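Local coordinates for putative sensory box/GGDEF family protein (Vibrio parahaemolyticus, PDB 3LID) that probably makes the second messenger cyclic di-GMP from two GTP through its GGDEF domain, the present chain being its extracellular sensor region, at residues 65-70 with 92-96. Sequence-based numbering, arbitrary orientation.
Sequences LENMWS and KVRIK
In the PDC (Cache-type) fold of this extracellular sensor domain, helix 59-76 packs on one face of the antiparallel sheet that holds strand 91-98, and W69, E66, L65 and S70 meet V93 and I95. The short helix and strand segments run nearly the same way, at 31°, with axes 8.6 Å apart. V93 and I95 project at the helix, whereas R94 between them points to the other face, where its NH1 hydrogen-bonds to I109 O. The W69 side chain lies across V93 at about a right angle, CZ3 touching V93 CG1 at 3.6 Å. I95 CG1 comes in at the indole edge, near the ring plane, and packs 3.6 Å from W69 CB. L65, its CG anti to the backbone N (chi1 178°), lays CD1 over one indole face, toward its rim, and reaches V93 CG2 with CD2 at 4.0 Å. The E66 chain is extended beyond CG; its carboxylate joins the strand through a water donating to OE2 and accepting from R94 N. I95 CD1 touches E66 and S70, 3.8 Å from S70 OG. That hydroxyl donates to E66 O at 2.9 Å from above the carbonyl plane, opposite the face used by S70 N.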
ATOM      1  N   LEU A  65      -3.690  -3.737 -25.749  1.00 16.85           N
ATOM      2  CA  LEU A  65      -3.162  -4.003 -24.396  1.00 16.78           C
ATOM      3  C   LEU A  65      -3.398  -2.759 -23.510  1.00 17.11           C
ATOM      4  O   LEU A  65      -3.897  -2.883 -22.393  1.00 17.67           O
ATOM      5  CB  LEU A  65      -1.662  -4.283 -24.454  1.00 15.08           C
ATOM      6  CG  LEU A  65      -1.011  -4.533 -23.101  1.00 15.60           C
ATOM      7  CD1 LEU A  65      -1.673  -5.743 -22.420  1.00 16.27           C
ATOM      8  CD2 LEU A  65       0.503  -4.859 -23.349  1.00 15.02           C
ATOM      9  N   GLU A  66      -3.067  -1.569 -24.018  1.00 15.74           N
ATOM     10  CA  GLU A  66      -3.197  -0.339 -23.248  1.00 15.69           C
ATOM     11  C   GLU A  66      -4.680  -0.117 -22.850  1.00 17.16           C
ATOM     12  O   GLU A  66      -4.982   0.240 -21.709  1.00 15.57           O
ATOM     13  CB  GLU A  66      -2.792   0.839 -24.070  1.00 15.34           C
ATOM     14  CG  GLU A  66      -1.219   0.955 -24.169  1.00 16.21           C
ATOM     15  CD  GLU A  66      -0.732   2.048 -25.125  1.00 20.71           C
ATOM     16  OE1 GLU A  66      -1.509   2.477 -26.014  1.00 22.57           O
ATOM     17  OE2 GLU A  66       0.419   2.477 -24.915  1.00 21.99           O
ATOM     18  N   ASN A  67      -5.585  -0.349 -23.789  1.00 16.51           N
ATOM     19  CA  ASN A  67      -7.021  -0.169 -23.494  1.00 18.05           C
ATOM     20  C   ASN A  67      -7.467  -1.142 -22.428  1.00 18.46           C
ATOM     21  O   ASN A  67      -8.277  -0.775 -21.562  1.00 18.08           O
ATOM     22  CB  ASN A  67      -7.852  -0.319 -24.794  1.00 17.98           C
ATOM     23  CG  ASN A  67      -7.645   0.876 -25.709  1.00 21.44           C
ATOM     24  OD1 ASN A  67      -7.106   1.858 -25.280  1.00 28.05           O
ATOM     25  ND2 ASN A  67      -8.012   0.765 -26.979  1.00 26.96           N
ATOM     26  N   MET A  68      -6.971  -2.392 -22.491  1.00 17.27           N
ATOM     27  CA  MET A  68      -7.330  -3.370 -21.498  0.50 16.50           C
ATOM     28  C   MET A  68      -6.803  -2.949 -20.119  1.00 15.76           C
ATOM     29  O   MET A  68      -7.569  -2.950 -19.094  1.00 15.47           O
ATOM     30  CB  MET A  68      -6.748  -4.733 -21.902  0.50 16.48           C
ATOM     31  CG  MET A  68      -7.225  -5.927 -21.099  0.50 20.61           C
ATOM     32  SD  MET A  68      -6.288  -6.295 -19.624  0.50 22.03           S
ATOM     33  CE  MET A  68      -4.755  -7.142 -20.258  0.50 16.04           C
ATOM     34  N   TRP A  69      -5.511  -2.598 -20.051  1.00 15.04           N
ATOM     35  CA  TRP A  69      -4.953  -2.211 -18.753  1.00 15.40           C
ATOM     36  C   TRP A  69      -5.641  -0.949 -18.208  1.00 16.36           C
ATOM     37  O   TRP A  69      -5.791  -0.840 -17.005  1.00 16.09           O
ATOM     38  CB  TRP A  69      -3.449  -1.986 -18.902  1.00 15.62           C
ATOM     39  CG  TRP A  69      -2.718  -3.256 -18.943  1.00 13.46           C
ATOM     40  CD1 TRP A  69      -3.231  -4.540 -18.982  1.00 16.55           C
ATOM     41  CD2 TRP A  69      -1.287  -3.408 -19.007  1.00 14.34           C
ATOM     42  NE1 TRP A  69      -2.199  -5.454 -19.005  1.00 14.82           N
ATOM     43  CE2 TRP A  69      -1.013  -4.778 -18.973  1.00 15.08           C
ATOM     44  CE3 TRP A  69      -0.238  -2.499 -18.999  1.00 16.11           C
ATOM     45  CZ2 TRP A  69       0.302  -5.290 -19.023  1.00 16.59           C
ATOM     46  CZ3 TRP A  69       1.075  -2.973 -19.001  1.00 14.39           C
ATOM     47  CH2 TRP A  69       1.322  -4.368 -19.029  1.00 15.42           C
ATOM     48  N   SER A  70      -5.999   0.014 -19.057  1.00 15.80           N
ATOM     49  CA  SER A  70      -6.683   1.190 -18.598  1.00 16.42           C
ATOM     50  C   SER A  70      -8.025   0.748 -17.994  1.00 15.70           C
ATOM     51  O   SER A  70      -8.428   1.336 -16.951  1.00 16.06           O
ATOM     52  CB  SER A  70      -6.921   2.139 -19.772  1.00 18.98           C
ATOM     53  OG  SER A  70      -5.664   2.647 -20.250  1.00 19.18           O
ATOM     54  N   LYS A  92       8.122  -0.209 -21.534  1.00 14.20           N
ATOM     55  CA  LYS A  92       7.638  -0.368 -22.931  1.00 15.05           C
ATOM     56  C   LYS A  92       6.124  -0.054 -22.950  1.00 16.15           C
ATOM     57  O   LYS A  92       5.589   0.487 -23.975  1.00 16.43           O
ATOM     58  CB  LYS A  92       7.821  -1.781 -23.416  1.00 15.62           C
ATOM     59  CG  LYS A  92       9.311  -2.260 -23.418  1.00 19.52           C
ATOM     60  CD  LYS A  92      10.125  -1.464 -24.381  1.00 28.97           C
ATOM     61  CE  LYS A  92       9.489  -1.571 -25.735  1.00 33.07           C
ATOM     62  NZ  LYS A  92      10.516  -1.291 -26.728  1.00 39.36           N
ATOM     63  N   VAL A  93       5.434  -0.374 -21.837  1.00 15.78           N
ATOM     64  CA  VAL A  93       3.974  -0.145 -21.781  1.00 15.23           C
ATOM     65  C   VAL A  93       3.748   0.470 -20.427  1.00 14.79           C
ATOM     66  O   VAL A  93       4.258  -0.048 -19.425  1.00 14.30           O
ATOM     67  CB  VAL A  93       3.131  -1.414 -21.843  1.00 15.86           C
ATOM     68  CG1 VAL A  93       1.658  -1.004 -21.954  1.00 16.60           C
ATOM     69  CG2 VAL A  93       3.482  -2.246 -23.138  1.00 19.00           C
ATOM     70  N   ARG A  94       3.078   1.621 -20.394  1.00 13.15           N
ATOM     71  CA  ARG A  94       2.903   2.269 -19.090  1.00 14.59           C
ATOM     72  C   ARG A  94       1.509   2.913 -19.020  1.00 15.47           C
ATOM     73  O   ARG A  94       1.234   3.900 -19.730  1.00 16.05           O
ATOM     74  CB  ARG A  94       3.960   3.378 -18.966  1.00 13.70           C
ATOM     75  CG  ARG A  94       3.850   4.175 -17.670  1.00 14.92           C
ATOM     76  CD  ARG A  94       5.111   5.020 -17.444  1.00 18.06           C
ATOM     77  NE  ARG A  94       5.009   5.701 -16.163  1.00 15.88           N
ATOM     78  CZ  ARG A  94       5.322   6.989 -15.941  1.00 18.07           C
ATOM     79  NH1 ARG A  94       5.789   7.805 -16.911  1.00 20.94           N
ATOM     80  NH2 ARG A  94       5.139   7.478 -14.696  1.00 19.55           N
ATOM     81  N   ILE A  95       0.650   2.323 -18.192  1.00 14.14           N
ATOM     82  CA  ILE A  95      -0.688   2.917 -17.980  1.00 16.15           C
ATOM     83  C   ILE A  95      -0.587   3.557 -16.627  1.00 15.28           C
ATOM     84  O   ILE A  95      -0.085   2.951 -15.694  1.00 14.87           O
ATOM     85  CB  ILE A  95      -1.741   1.781 -18.006  1.00 17.36           C
ATOM     86  CG1 ILE A  95      -1.942   1.224 -19.462  1.00 23.03           C
ATOM     87  CG2 ILE A  95      -3.057   2.174 -17.320  1.00 18.74           C
ATOM     88  CD1 ILE A  95      -1.957   2.128 -20.526  1.00 26.78           C
ATOM     89  N   LYS A  96      -1.127   4.766 -16.540  1.00 14.63           N
ATOM     90  CA  LYS A  96      -1.167   5.520 -15.253  1.00 15.21           C
ATOM     91  C   LYS A  96      -2.637   5.731 -14.930  1.00 16.40           C
ATOM     92  O   LYS A  96      -3.458   5.922 -15.845  1.00 16.78           O
ATOM     93  CB  LYS A  96      -0.464   6.893 -15.343  1.00 16.36           C
ATOM     94  CG  LYS A  96       1.021   6.682 -15.704  1.00 19.69           C
ATOM     95  CD  LYS A  96       1.632   8.005 -15.905  1.00 24.50           C
ATOM     96  CE  LYS A  96       1.790   8.670 -14.464  1.00 27.91           C
ATOM     97  NZ  LYS A  96       2.670   9.924 -14.508  1.00 34.34           N
TER
HETATM   98  O   HOH W   1       2.355   2.797 -22.910  1.00 24.21           O